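Local structure of STIL N-terminal domain-containing protein (Trichoplax adhaerens, 5OI9) at residues I41-K46 with I87-F92; C47-Q52 with D179-N184; F71-S76 with I120-Q125; V185-V190 with C325-D330; V191-I196 with S319-Y324. The protein probably acts in centriole assembly as a STIL-family protein, its N-terminal domain being a likely docking region for CEP85 in support of PLK4 activation. All blocks are in the same frame, centred on the assembly; numbering follows the deposited sequence. Where two conformers were deposited one is given.

Contact 1 of 5, residues I41-K46 with I87-F92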
# COMPACT_ATOMS: atom_id res chain seq x y z
N ILE A 41 -9.13 9.45 0.38
CA ILE A 41 -9.50 9.00 -0.95
C ILE A 41 -10.15 10.17 -1.68
O ILE A 41 -11.14 10.73 -1.19
CB ILE A 41 -10.46 7.80 -0.90
CG1 ILE A 41 -9.93 6.71 0.04
CG2 ILE A 41 -10.71 7.24 -2.29
CD1 ILE A 41 -8.63 6.08 -0.41
N ASP A 42 -9.61 10.53 -2.84
CA ASP A 42 -10.20 11.54 -3.72
C ASP A 42 -10.67 10.86 -5.00
O ASP A 42 -9.87 10.21 -5.68
CB ASP A 42 -9.21 12.66 -4.03
CG ASP A 42 -8.86 13.49 -2.82
OD1 ASP A 42 -9.70 13.59 -1.90
OD2 ASP A 42 -7.75 14.06 -2.79
N ILE A 43 -11.95 11.01 -5.32
CA ILE A 43 -12.57 10.36 -6.47
C ILE A 43 -13.18 11.44 -7.36
O ILE A 43 -14.03 12.21 -6.90
CB ILE A 43 -13.65 9.36 -6.05
CG1 ILE A 43 -13.13 8.42 -4.95
CG2 ILE A 43 -14.15 8.56 -7.25
CD1 ILE A 43 -14.16 7.42 -4.49
N THR A 44 -12.75 11.49 -8.62
CA THR A 44 -13.26 12.52 -9.52
C THR A 44 -14.68 12.20 -9.96
O THR A 44 -15.07 11.03 -10.11
CB THR A 44 -12.37 12.66 -10.75
OG1 THR A 44 -12.49 11.49 -11.57
CG2 THR A 44 -10.92 12.85 -10.34
N GLU A 45 -15.48 13.25 -10.15
CA GLU A 45 -16.84 13.07 -10.65
C GLU A 45 -16.84 12.45 -12.04
O GLU A 45 -17.74 11.67 -12.36
CB GLU A 45 -17.57 14.42 -10.65
CG GLU A 45 -19.02 14.37 -11.13
CD GLU A 45 -19.14 14.49 -12.64
OE1 GLU A 45 -18.16 14.92 -13.28
OE2 GLU A 45 -20.21 14.16 -13.18
N LYS A 46 -15.84 12.78 -12.86
CA LYS A 46 -15.82 12.30 -14.24
C LYS A 46 -15.71 10.78 -14.31
O LYS A 46 -16.40 10.14 -15.12
CB LYS A 46 -14.66 12.94 -14.99
CG LYS A 46 -14.71 12.74 -16.50
CD LYS A 46 -13.34 12.96 -17.12
CE LYS A 46 -12.72 14.25 -16.62
NZ LYS A 46 -11.27 14.34 -16.95
N ILE A 87 -4.99 8.47 -1.91
CA ILE A 87 -5.25 7.74 -3.14
C ILE A 87 -6.08 8.63 -4.06
O ILE A 87 -7.17 9.07 -3.68
CB ILE A 87 -5.98 6.41 -2.87
CG1 ILE A 87 -5.23 5.59 -1.82
CG2 ILE A 87 -6.15 5.61 -4.15
CD1 ILE A 87 -3.80 5.27 -2.20
N ASN A 88 -5.55 8.92 -5.25
CA ASN A 88 -6.22 9.79 -6.21
C ASN A 88 -6.84 8.91 -7.29
O ASN A 88 -6.14 8.39 -8.17
CB ASN A 88 -5.24 10.79 -6.81
CG ASN A 88 -5.92 11.86 -7.65
OD1 ASN A 88 -7.05 12.26 -7.37
ND2 ASN A 88 -5.25 12.31 -8.70
N ILE A 89 -8.16 8.74 -7.23
CA ILE A 89 -8.89 7.87 -8.15
C ILE A 89 -9.50 8.74 -9.25
O ILE A 89 -10.33 9.61 -8.97
CB ILE A 89 -9.98 7.07 -7.42
CG1 ILE A 89 -9.36 6.26 -6.28
CG2 ILE A 89 -10.72 6.17 -8.39
CD1 ILE A 89 -10.37 5.42 -5.51
N ASP A 90 -9.10 8.50 -10.50
CA ASP A 90 -9.55 9.35 -11.60
C ASP A 90 -9.78 8.59 -12.91
O ASP A 90 -9.94 9.23 -13.95
CB ASP A 90 -8.55 10.48 -11.84
CG ASP A 90 -7.20 9.98 -12.32
OD1 ASP A 90 -6.85 8.82 -12.03
OD2 ASP A 90 -6.48 10.75 -13.00
N ARG A 91 -9.80 7.26 -12.89
CA ARG A 91 -9.95 6.49 -14.12
C ARG A 91 -10.92 5.34 -13.90
O ARG A 91 -10.81 4.61 -12.92
CB ARG A 91 -8.61 5.95 -14.61
CG ARG A 91 -7.74 6.98 -15.31
CD ARG A 91 -6.33 6.44 -15.47
NE ARG A 91 -5.67 6.32 -14.18
CZ ARG A 91 -4.75 5.40 -13.89
NH1 ARG A 91 -4.39 4.51 -14.81
NH2 ARG A 91 -4.20 5.36 -12.69
N PHE A 92 -11.87 5.20 -14.82
CA PHE A 92 -12.78 4.07 -14.85
C PHE A 92 -12.31 3.06 -15.89
O PHE A 92 -11.82 3.43 -16.96
CB PHE A 92 -14.21 4.51 -15.17
CG PHE A 92 -15.12 3.39 -15.56
CD1 PHE A 92 -15.60 2.51 -14.61
CD2 PHE A 92 -15.50 3.21 -16.88
CE1 PHE A 92 -16.44 1.47 -14.96
CE2 PHE A 92 -16.34 2.18 -17.25
CZ PHE A 92 -16.81 1.30 -16.29
O HOH W 1 -11.24 11.92 -13.84
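Residues 41-46 and 87-92 illustrate how a parallel strand pair in a mixed sheet can run straight into a helix N-cap. Three backbone hydrogen bonds join strand 39-44 to strand 85-97. Asp42 uses both of its peptide groups: its N donates to Ile87 O at 3.0 Å, while its O accepts from Ile89 N at 2.7 Å, each bond lying nearly along the C=O axis. Ile89 O then takes the N-H of Thr44 at 3.1 Å, so Ile89 also bonds through both groups.

The isoleucine face carries most of the apolar packing. Ile41 and Ile87 lie side by side, and a chi2 of -65° turns CD1 of Ile41 onto CB of Ile87 at 3.6 Å. CD1 of Ile89, at the end of an extended side chain, touches CG2 of Ile41 (3.7 Å) and, more loosely, CG1 of Ile43, and Ile170 of strand 167-176 covers Ile43 and Ile89. The other face is polar: the carboxylate of Asp42 is drawn away to a salt bridge with Arg345.

Capping ends the strand. With chi1 at 69°, OG1 of Thr44 sits between the backbone N and the carbonyl carbon and reaches Cys47 N in a weak hydrogen bond at the start of helix 45-61, while CG2 rests on CB of Asp90. An alanine here would remove both branches and would probably loosen the helix start and the water bridge to Asp90. In that bridge a water lies 2.6 Å from OG1 of Thr44 and donates to Asp90 O at 3.0 Å.

Contact 2 of 5, residues C47-Q52 with D179-N184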
# COMPACT_ATOMS: atom_id res chain seq x y z
N CYS A 47 -14.86 10.17 -13.48
CA CYS A 47 -14.73 8.72 -13.56
C CYS A 47 -15.95 8.03 -12.96
O CYS A 47 -16.35 6.97 -13.44
CB CYS A 47 -13.42 8.24 -12.91
SG CYS A 47 -13.32 8.21 -11.10
N LEU A 48 -16.57 8.63 -11.94
CA LEU A 48 -17.85 8.12 -11.46
C LEU A 48 -18.93 8.24 -12.52
O LEU A 48 -19.77 7.35 -12.67
CB LEU A 48 -18.27 8.86 -10.19
CG LEU A 48 -17.47 8.59 -8.91
CD1 LEU A 48 -17.92 9.51 -7.79
CD2 LEU A 48 -17.61 7.13 -8.49
N ARG A 49 -18.92 9.35 -13.28
CA ARG A 49 -19.91 9.52 -14.34
C ARG A 49 -19.71 8.48 -15.44
O ARG A 49 -20.68 7.92 -15.96
CB ARG A 49 -19.83 10.93 -14.92
CG ARG A 49 -20.86 11.21 -16.00
CD ARG A 49 -20.71 12.62 -16.58
NE ARG A 49 -21.05 13.65 -15.61
CZ ARG A 49 -22.28 14.13 -15.42
NH1 ARG A 49 -23.29 13.66 -16.13
NH2 ARG A 49 -22.49 15.07 -14.51
N LEU A 50 -18.45 8.20 -15.81
CA LEU A 50 -18.18 7.15 -16.79
C LEU A 50 -18.59 5.78 -16.25
O LEU A 50 -19.14 4.96 -16.99
CB LEU A 50 -16.70 7.15 -17.17
CG LEU A 50 -16.16 8.38 -17.91
CD1 LEU A 50 -14.65 8.28 -18.05
CD2 LEU A 50 -16.82 8.52 -19.27
N ALA A 51 -18.32 5.52 -14.97
CA ALA A 51 -18.71 4.24 -14.38
C ALA A 51 -20.22 4.07 -14.40
O ALA A 51 -20.73 3.01 -14.78
CB ALA A 51 -18.18 4.15 -12.94
N GLN A 52 -20.95 5.11 -14.00
CA GLN A 52 -22.41 5.02 -14.00
C GLN A 52 -22.95 4.93 -15.43
O GLN A 52 -23.91 4.20 -15.69
CB GLN A 52 -23.01 6.22 -13.26
CG GLN A 52 -24.51 6.12 -13.01
CD GLN A 52 -25.34 6.47 -14.24
OE1 GLN A 52 -24.96 7.34 -15.03
NE2 GLN A 52 -26.46 5.79 -14.41
N ASP A 179 -34.40 14.07 -13.61
CA ASP A 179 -33.67 15.27 -13.22
C ASP A 179 -32.17 15.05 -13.09
O ASP A 179 -31.39 15.88 -13.57
CB ASP A 179 -34.21 15.79 -11.88
CG ASP A 179 -35.68 16.16 -11.95
OD1 ASP A 179 -36.14 16.56 -13.04
OD2 ASP A 179 -36.36 16.05 -10.91
N GLU A 180 -31.75 13.97 -12.45
CA GLU A 180 -30.36 13.86 -12.03
C GLU A 180 -29.95 12.40 -11.95
O GLU A 180 -30.78 11.49 -11.97
CB GLU A 180 -30.14 14.53 -10.68
CG GLU A 180 -30.87 13.82 -9.54
CD GLU A 180 -30.93 14.65 -8.27
OE1 GLU A 180 -30.22 15.67 -8.18
OE2 GLU A 180 -31.71 14.27 -7.37
N ILE A 181 -28.64 12.19 -11.85
CA ILE A 181 -28.06 10.91 -11.49
C ILE A 181 -27.58 11.02 -10.05
O ILE A 181 -26.83 11.94 -9.71
CB ILE A 181 -26.90 10.54 -12.43
CG1 ILE A 181 -27.34 10.66 -13.89
CG2 ILE A 181 -26.39 9.14 -12.13
CD1 ILE A 181 -26.19 10.67 -14.89
N SER A 182 -28.03 10.11 -9.20
CA SER A 182 -27.62 10.07 -7.80
C SER A 182 -26.83 8.79 -7.55
O SER A 182 -27.19 7.72 -8.03
CB SER A 182 -28.83 10.14 -6.86
OG SER A 182 -29.67 9.02 -7.03
N ILE A 183 -25.73 8.92 -6.79
CA ILE A 183 -24.86 7.78 -6.50
C ILE A 183 -24.50 7.81 -5.02
O ILE A 183 -24.07 8.85 -4.50
CB ILE A 183 -23.57 7.79 -7.35
CG1 ILE A 183 -23.89 7.95 -8.83
CG2 ILE A 183 -22.78 6.52 -7.11
CD1 ILE A 183 -22.67 7.90 -9.72
N ASN A 184 -24.66 6.68 -4.34
CA ASN A 184 -24.12 6.48 -3.00
C ASN A 184 -22.81 5.70 -3.14
O ASN A 184 -22.82 4.53 -3.55
CB ASN A 184 -25.10 5.75 -2.10
CG ASN A 184 -24.55 5.51 -0.71
OD1 ASN A 184 -24.14 4.39 -0.38
ND2 ASN A 184 -24.52 6.55 0.11
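CG of Gln52 stands anti to its backbone N (chi1 -171°), and a bend at chi2 (-79°) then turns the amide toward strand 180-192. Ile181 and Ile183 answer with CG1 anti to the carbonyl carbon and an extended chi2, which sends each CD1 out toward the helix. This is helix-on-sheet packing: the axes of helix 47-52 and strand 180-184 pass 10.5 Å apart and nearly perpendicular, at 101°, with side chains bridging most of the gap and no hydrogen bond between the segments.

Gln52 carries most of the contact. It meets Ile181 tip to tip, its CG lying 3.7 Å from the CG2 methyl and its OE1 3.6 Å from CD1, so that the amide is pressed against two branches of one isoleucine. Nearer the backbone, CB of Gln52 is crossed obliquely by Ile183, whose CD1 lies 3.9 Å away. The same methyl reaches the backbone of the preceding turn, 4.2 Å from Leu48 O, which already accepts the helical hydrogen bond of Gln52 N.

Met333 of strand 322-334 packs on both isoleucines, and Tyr174 of strand 167-176 on Ile183 and Gln52. Arg49 reaches out beside them, its charge paired with Glu45 and its NH1 donating to Glu334 O. From there the guanidinium adds one looser touch, NH1 of Arg49 lying 4.3 Å from CD1 of Ile181.

Contact 3 of 5, residues F71-S76 with I120-Q125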
# COMPACT_ATOMS: atom_id res chain seq x y z
N PHE A 71 -16.71 -3.67 -12.03
CA PHE A 71 -15.75 -2.90 -12.81
C PHE A 71 -14.49 -2.63 -12.00
O PHE A 71 -14.32 -3.19 -10.91
CB PHE A 71 -16.35 -1.56 -13.25
CG PHE A 71 -17.61 -1.68 -14.06
CD1 PHE A 71 -17.60 -2.29 -15.30
CD2 PHE A 71 -18.80 -1.17 -13.58
CE1 PHE A 71 -18.76 -2.39 -16.05
CE2 PHE A 71 -19.97 -1.26 -14.32
CZ PHE A 71 -19.94 -1.88 -15.56
N PHE A 72 -13.62 -1.78 -12.51
CA PHE A 72 -12.45 -1.31 -11.79
C PHE A 72 -12.38 0.21 -11.85
O PHE A 72 -12.71 0.81 -12.88
CB PHE A 72 -11.14 -1.91 -12.35
CG PHE A 72 -11.03 -3.39 -12.19
CD1 PHE A 72 -10.67 -3.95 -10.98
CD2 PHE A 72 -11.28 -4.24 -13.26
CE1 PHE A 72 -10.57 -5.32 -10.83
CE2 PHE A 72 -11.18 -5.61 -13.12
CZ PHE A 72 -10.82 -6.15 -11.90
N LEU A 73 -11.96 0.81 -10.75
CA LEU A 73 -11.44 2.17 -10.76
C LEU A 73 -9.92 2.10 -10.64
O LEU A 73 -9.37 1.19 -10.01
CB LEU A 73 -12.03 3.00 -9.62
CG LEU A 73 -13.53 3.30 -9.70
CD1 LEU A 73 -13.98 4.17 -8.54
CD2 LEU A 73 -13.88 3.95 -11.03
N LEU A 74 -9.24 3.04 -11.28
CA LEU A 74 -7.78 3.08 -11.27
C LEU A 74 -7.34 4.38 -10.61
O LEU A 74 -7.85 5.45 -10.94
CB LEU A 74 -7.20 2.97 -12.68
CG LEU A 74 -7.59 1.72 -13.46
CD1 LEU A 74 -6.82 1.64 -14.76
CD2 LEU A 74 -7.36 0.47 -12.62
N GLY A 75 -6.39 4.27 -9.68
CA GLY A 75 -5.91 5.42 -8.95
C GLY A 75 -4.40 5.41 -8.83
O GLY A 75 -3.72 4.49 -9.29
N SER A 76 -3.88 6.46 -8.20
CA SER A 76 -2.46 6.57 -7.90
C SER A 76 -2.30 6.85 -6.41
O SER A 76 -3.15 7.48 -5.78
CB SER A 76 -1.80 7.68 -8.72
OG SER A 76 -2.39 8.93 -8.44
N ILE A 120 -8.77 -0.71 -7.79
CA ILE A 120 -9.91 -0.67 -6.88
C ILE A 120 -11.09 -1.40 -7.53
O ILE A 120 -11.70 -0.88 -8.47
CB ILE A 120 -10.31 0.77 -6.52
CG1 ILE A 120 -9.10 1.55 -5.99
CG2 ILE A 120 -11.43 0.77 -5.50
CD1 ILE A 120 -8.46 2.47 -7.01
N PRO A 121 -11.42 -2.60 -7.06
CA PRO A 121 -12.64 -3.27 -7.56
C PRO A 121 -13.86 -2.41 -7.28
O PRO A 121 -14.05 -1.90 -6.17
CB PRO A 121 -12.67 -4.58 -6.77
CG PRO A 121 -11.25 -4.80 -6.32
CD PRO A 121 -10.70 -3.43 -6.08
N LEU A 122 -14.69 -2.24 -8.30
CA LEU A 122 -15.88 -1.40 -8.23
C LEU A 122 -17.11 -2.25 -8.48
O LEU A 122 -17.26 -2.83 -9.56
CB LEU A 122 -15.81 -0.25 -9.25
CG LEU A 122 -17.08 0.59 -9.36
CD1 LEU A 122 -17.36 1.30 -8.05
CD2 LEU A 122 -16.96 1.59 -10.50
N SER A 123 -17.98 -2.33 -7.48
CA SER A 123 -19.27 -2.99 -7.60
C SER A 123 -20.36 -1.93 -7.62
O SER A 123 -20.43 -1.09 -6.71
CB SER A 123 -19.51 -3.97 -6.44
OG SER A 123 -18.66 -5.10 -6.55
N MSE A 124 -21.21 -1.97 -8.64
CA MSE A 124 -22.33 -1.05 -8.65
C MSE A 124 -23.63 -1.68 -9.11
O MSE A 124 -23.64 -2.60 -9.93
CB MSE A 124 -22.01 0.19 -9.49
CG MSE A 124 -21.48 -0.05 -10.88
SE MSE A 124 -20.74 1.64 -11.52
CE MSE A 124 -22.15 2.84 -10.93
N GLN A 125 -24.73 -1.19 -8.55
CA GLN A 125 -26.06 -1.71 -8.82
C GLN A 125 -27.06 -0.57 -8.84
O GLN A 125 -26.93 0.41 -8.10
CB GLN A 125 -26.48 -2.75 -7.77
CG GLN A 125 -26.43 -2.24 -6.34
CD GLN A 125 -27.04 -3.21 -5.35
OE1 GLN A 125 -27.99 -3.92 -5.66
NE2 GLN A 125 -26.48 -3.26 -4.14
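Strands 71-76 and 120-125 pair as an antiparallel, strongly twisted couple, their axes at 134°, with two hydrogen-bonded pairs, Phe71 with Leu122 and Leu73 with Ile120, on either side of the non-hydrogen-bonded pair of Phe72 and Pro121. Phe71 N to Leu122 O is short, at 2.7 Å, and almost straight, whereas the return bond, Leu122 N to Phe71 O at 2.8 Å, comes from 48° above the carbonyl plane; both Leu73-Ile120 bonds lie in the plane.

One face is wholly apolar. Leu122, with CG anti to its backbone N, crosses Leu73 obliquely, its CD2 3.9 Å from CG of Leu73. Ile120 has an unusual chi2 of 101°, off the staggered positions, which lays CD1 3.4 Å from Leu73 O and 3.8 Å from the N of Gly75. At the other end of the pair Met124, present as selenomethionine, forms a Met-aromatic contact at the edge of the Phe71 ring: SE lies 5.1 Å from the ring centroid, and CG is 3.9 Å from CE2 of Phe71. On the opposite face the ring of Phe72 brings CD1 near CA of Pro121 and stacks with His108.

The pair lies inside the larger mixed sheet, with strand 85-97 next to 71-76 and strand 167-176 next to 120-125. The Phe71 ring meets Phe92 of strand 85-97 edge-to-face. Helix 45-61 covers the apolar face, where Phe71 packs on Ala55 and Leu58, and Leu122 on Ala51.

Contact 4 of 5, residues V185-V190 with C325-D330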
# COMPACT_ATOMS: atom_id res chain seq x y z
N VAL A 185 -21.70 6.34 -2.79
CA VAL A 185 -20.38 5.74 -2.93
C VAL A 185 -19.90 5.33 -1.54
O VAL A 185 -19.75 6.18 -0.66
CB VAL A 185 -19.39 6.72 -3.59
CG1 VAL A 185 -18.02 6.07 -3.75
CG2 VAL A 185 -19.92 7.20 -4.92
N THR A 186 -19.67 4.04 -1.35
CA THR A 186 -19.09 3.50 -0.13
C THR A 186 -17.73 2.91 -0.45
O THR A 186 -17.60 2.15 -1.42
CB THR A 186 -20.00 2.44 0.50
OG1 THR A 186 -21.24 3.03 0.91
CG2 THR A 186 -19.32 1.82 1.72
N SER A 187 -16.72 3.25 0.35
CA SER A 187 -15.36 2.79 0.14
C SER A 187 -14.88 2.06 1.39
O SER A 187 -15.04 2.55 2.51
CB SER A 187 -14.42 3.97 -0.16
OG SER A 187 -14.28 4.81 0.97
N GLY A 188 -14.28 0.89 1.19
CA GLY A 188 -13.73 0.12 2.28
C GLY A 188 -12.30 -0.27 2.00
O GLY A 188 -11.90 -0.48 0.85
N VAL A 189 -11.51 -0.35 3.07
CA VAL A 189 -10.09 -0.64 2.97
C VAL A 189 -9.69 -1.61 4.08
O VAL A 189 -10.30 -1.64 5.15
CB VAL A 189 -9.23 0.65 3.05
CG1 VAL A 189 -9.26 1.24 4.46
CG2 VAL A 189 -7.80 0.39 2.60
N VAL A 190 -8.68 -2.43 3.80
CA VAL A 190 -8.03 -3.26 4.81
C VAL A 190 -6.53 -3.02 4.73
O VAL A 190 -5.96 -2.94 3.64
CB VAL A 190 -8.36 -4.76 4.64
CG1 VAL A 190 -9.82 -5.02 4.95
CG2 VAL A 190 -8.02 -5.24 3.24
N CYS A 325 -12.08 -0.24 7.88
CA CYS A 325 -13.27 0.58 8.11
C CYS A 325 -13.84 1.01 6.78
O CYS A 325 -13.27 0.72 5.72
CB CYS A 325 -12.96 1.80 8.97
SG CYS A 325 -12.22 3.18 8.07
N GLN A 326 -14.97 1.72 6.80
CA GLN A 326 -15.58 2.20 5.58
C GLN A 326 -16.01 3.65 5.75
O GLN A 326 -16.16 4.15 6.87
CB GLN A 326 -16.77 1.34 5.16
CG GLN A 326 -17.96 1.44 6.09
CD GLN A 326 -19.23 0.89 5.48
OE1 GLN A 326 -19.30 -0.29 5.12
NE2 GLN A 326 -20.25 1.74 5.36
N ALA A 327 -16.19 4.32 4.62
CA ALA A 327 -16.73 5.67 4.57
C ALA A 327 -17.65 5.77 3.37
O ALA A 327 -17.47 5.05 2.38
CB ALA A 327 -15.62 6.72 4.50
N SER A 328 -18.63 6.65 3.46
CA SER A 328 -19.60 6.78 2.38
C SER A 328 -20.11 8.21 2.31
O SER A 328 -20.11 8.94 3.30
CB SER A 328 -20.78 5.81 2.56
OG SER A 328 -21.45 6.03 3.78
N ASP A 329 -20.54 8.59 1.11
CA ASP A 329 -21.12 9.90 0.87
C ASP A 329 -21.94 9.83 -0.41
O ASP A 329 -21.70 8.98 -1.27
CB ASP A 329 -20.03 10.97 0.77
CG ASP A 329 -20.58 12.38 0.89
OD1 ASP A 329 -21.82 12.55 0.89
OD2 ASP A 329 -19.77 13.33 1.00
N ASP A 330 -22.93 10.71 -0.50
CA ASP A 330 -23.75 10.80 -1.70
C ASP A 330 -23.18 11.87 -2.64
O ASP A 330 -22.59 12.86 -2.20
CB ASP A 330 -25.19 11.15 -1.35
CG ASP A 330 -25.86 10.08 -0.51
OD1 ASP A 330 -25.60 8.88 -0.75
OD2 ASP A 330 -26.66 10.44 0.38
O HOH W 2 -22.64 1.46 3.61
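Val185 opens an antiparallel pairing of strands 180-192 and 322-334 in the large mixed sheet, exchanging two hydrogen bonds with Asp329; its N donates to Asp329 O at 3.0 Å. Its side chain faces Ile170 and Met344 of other strands. Thr186 follows in a close non-hydrogen-bonded pair with Ser328. Its OG1, anti to the carbonyl carbon, lies 3.3 Å from CB of Ser328, while CG2 crosses Gln326 obliquely, 3.8 Å from NE2. A water accepts from that NE2 at 3.0 Å and links weakly to OG1 of Thr186. An alanine in place of Thr186 would remove both OG1 and the methyl, and would probably leave the Gln326 amide and its water less firmly held. Ser187 turns to the Val185 face and makes the shortest hydrogen bond of the pairing, its N donating almost straight to Ala327 O at 2.8 Å. With chi1 at 67°, its OG also makes a weak hydrogen bond to that oxygen. Gly188 forms the next non-hydrogen-bonded pair, its CA 4.3 Å from CA of Gln326, whose side chain runs out to Tyr142 and Phe137. By Val189 the pairing has slackened, and its N reaches Cys325 O in a weak bond of 3.4 Å.

Contact 5 of 5, residues V191-I196 with S319-Y324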
# COMPACT_ATOMS: atom_id res chain seq x y z
N VAL A 191 -5.90 -2.87 5.89
CA VAL A 191 -4.46 -2.66 5.99
C VAL A 191 -3.92 -3.57 7.08
O VAL A 191 -4.57 -3.72 8.13
CB VAL A 191 -4.13 -1.18 6.28
CG1 VAL A 191 -2.64 -1.00 6.53
CG2 VAL A 191 -4.59 -0.30 5.14
N PRO A 192 -2.77 -4.21 6.90
CA PRO A 192 -2.18 -4.98 8.00
C PRO A 192 -1.91 -4.07 9.18
O PRO A 192 -1.46 -2.93 9.03
CB PRO A 192 -0.87 -5.52 7.40
CG PRO A 192 -1.10 -5.53 5.94
CD PRO A 192 -2.00 -4.36 5.65
N SER A 193 -2.23 -4.56 10.38
CA SER A 193 -2.10 -3.75 11.58
C SER A 193 -0.71 -3.83 12.20
O SER A 193 -0.40 -2.99 13.05
CB SER A 193 -3.14 -4.18 12.61
OG SER A 193 -2.95 -5.52 13.00
N ALA A 194 0.12 -4.77 11.79
CA ALA A 194 1.40 -5.02 12.46
C ALA A 194 2.21 -3.74 12.63
O ALA A 194 2.46 -3.01 11.67
CB ALA A 194 2.20 -6.05 11.66
N LEU A 195 2.63 -3.48 13.87
CA LEU A 195 3.56 -2.41 14.18
C LEU A 195 4.98 -2.94 14.16
O LEU A 195 5.27 -3.97 14.78
CB LEU A 195 3.26 -1.80 15.55
CG LEU A 195 1.96 -1.02 15.78
CD1 LEU A 195 1.95 -0.42 17.18
CD2 LEU A 195 1.79 0.06 14.72
N ILE A 196 5.87 -2.24 13.46
CA ILE A 196 7.29 -2.57 13.47
C ILE A 196 7.97 -1.72 14.54
O ILE A 196 7.92 -0.48 14.48
CB ILE A 196 7.93 -2.33 12.09
CG1 ILE A 196 7.29 -3.24 11.04
CG2 ILE A 196 9.43 -2.55 12.16
CD1 ILE A 196 7.54 -4.70 11.26
N SER A 319 0.11 -11.82 13.49
CA SER A 319 0.52 -11.73 12.10
C SER A 319 -0.65 -11.49 11.15
O SER A 319 -0.48 -10.81 10.13
CB SER A 319 1.27 -13.00 11.69
OG SER A 319 1.61 -12.97 10.32
N ASP A 320 -1.83 -12.04 11.44
CA ASP A 320 -2.96 -11.96 10.53
C ASP A 320 -4.04 -10.99 11.02
O ASP A 320 -5.21 -11.13 10.63
CB ASP A 320 -3.55 -13.35 10.29
CG ASP A 320 -3.77 -14.12 11.58
OD1 ASP A 320 -3.81 -13.50 12.66
OD2 ASP A 320 -3.90 -15.37 11.51
N LYS A 321 -3.68 -10.03 11.85
CA LYS A 321 -4.61 -9.00 12.30
C LYS A 321 -4.57 -7.82 11.34
O LYS A 321 -3.51 -7.46 10.82
CB LYS A 321 -4.25 -8.54 13.72
CG LYS A 321 -5.18 -7.48 14.28
CD LYS A 321 -4.55 -6.76 15.46
CE LYS A 321 -5.00 -5.31 15.51
NZ LYS A 321 -4.21 -4.49 16.47
N PHE A 322 -5.74 -7.22 11.09
CA PHE A 322 -5.82 -6.14 10.12
C PHE A 322 -6.70 -5.01 10.64
O PHE A 322 -7.62 -5.23 11.43
CB PHE A 322 -6.36 -6.63 8.76
CG PHE A 322 -7.70 -7.31 8.83
CD1 PHE A 322 -8.87 -6.58 8.67
CD2 PHE A 322 -7.80 -8.68 9.03
CE1 PHE A 322 -10.10 -7.20 8.73
CE2 PHE A 322 -9.03 -9.30 9.09
CZ PHE A 322 -10.19 -8.56 8.93
N LEU A 323 -6.38 -3.80 10.19
CA LEU A 323 -7.26 -2.65 10.37
C LEU A 323 -8.23 -2.57 9.20
O LEU A 323 -7.91 -2.97 8.08
CB LEU A 323 -6.45 -1.36 10.46
CG LEU A 323 -5.20 -1.36 11.32
CD1 LEU A 323 -4.43 -0.07 11.12
CD2 LEU A 323 -5.57 -1.54 12.78
N TYR A 324 -9.42 -2.05 9.47
CA TYR A 324 -10.41 -1.89 8.41
C TYR A 324 -11.46 -0.90 8.86
O TYR A 324 -11.69 -0.72 10.06
CB TYR A 324 -11.06 -3.23 8.06
CG TYR A 324 -11.94 -3.79 9.15
CD1 TYR A 324 -11.38 -4.39 10.28
CD2 TYR A 324 -13.32 -3.73 9.06
CE1 TYR A 324 -12.18 -4.90 11.28
CE2 TYR A 324 -14.13 -4.25 10.05
CZ TYR A 324 -13.55 -4.83 11.16
OH TYR A 324 -14.35 -5.34 12.16
O HOH W 3 -0.75 -7.31 10.37
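The Phe322 ring turns away from residues 191-196 and meets the ring of Phe146, on helix 139-155, with planes about 35° apart; the Tyr324 ring likewise meets that of Tyr142 at about 50°. What Phe322 gives this contact is its CB, close to Val191 O. That oxygen accepts from Leu323 N at 2.7 Å, and Val191 N returns a bond to Leu323 O at 3.0 Å.

Beyond Pro192 the strand ends, and Lys321 O becomes a shared acceptor. Ser193 N donates to it at 3.2 Å from 31° above the carbonyl plane, Ser193 OG adds a weak bond at 3.0 Å, and a water donates to it at 2.8 Å while accepting from Ala194 N. Three donors thus hold this one oxygen. The aliphatic chain of Lys321 bends round the serine hydroxyl, its CD 3.2 Å from OG of Ser193, a tight fit. CD2 of Leu323 also touches CB of Ser193, at 3.6 Å.

This is the end of an antiparallel strand pair, where two strands of the large mixed sheet part into loops at the junction with the second mixed sheet.

In the fold
From the N terminus, strand 39-44 passes directly into helix 45-61, so contacts 1 and 2 start almost together. Contact 1 closes first, at 87-92, after the chain has already laid down 71-76; contact 3 closes later, at 120-125, so these two cross. Contact 1 also crosses contact 2, whose long loop, ending at 179-184, encloses contact 3. Strand 180-192 then continues into contacts 4 and 5. Contact 5, 191-196 with 319-324, closes first, and contact 4 follows at 325-330, around it. Contacts 1, 3 and 4 join strands of the large mixed sheet, contact 2 lays the helix against it, and contact 5 stands where the chain leaves for the second mixed sheet and returns.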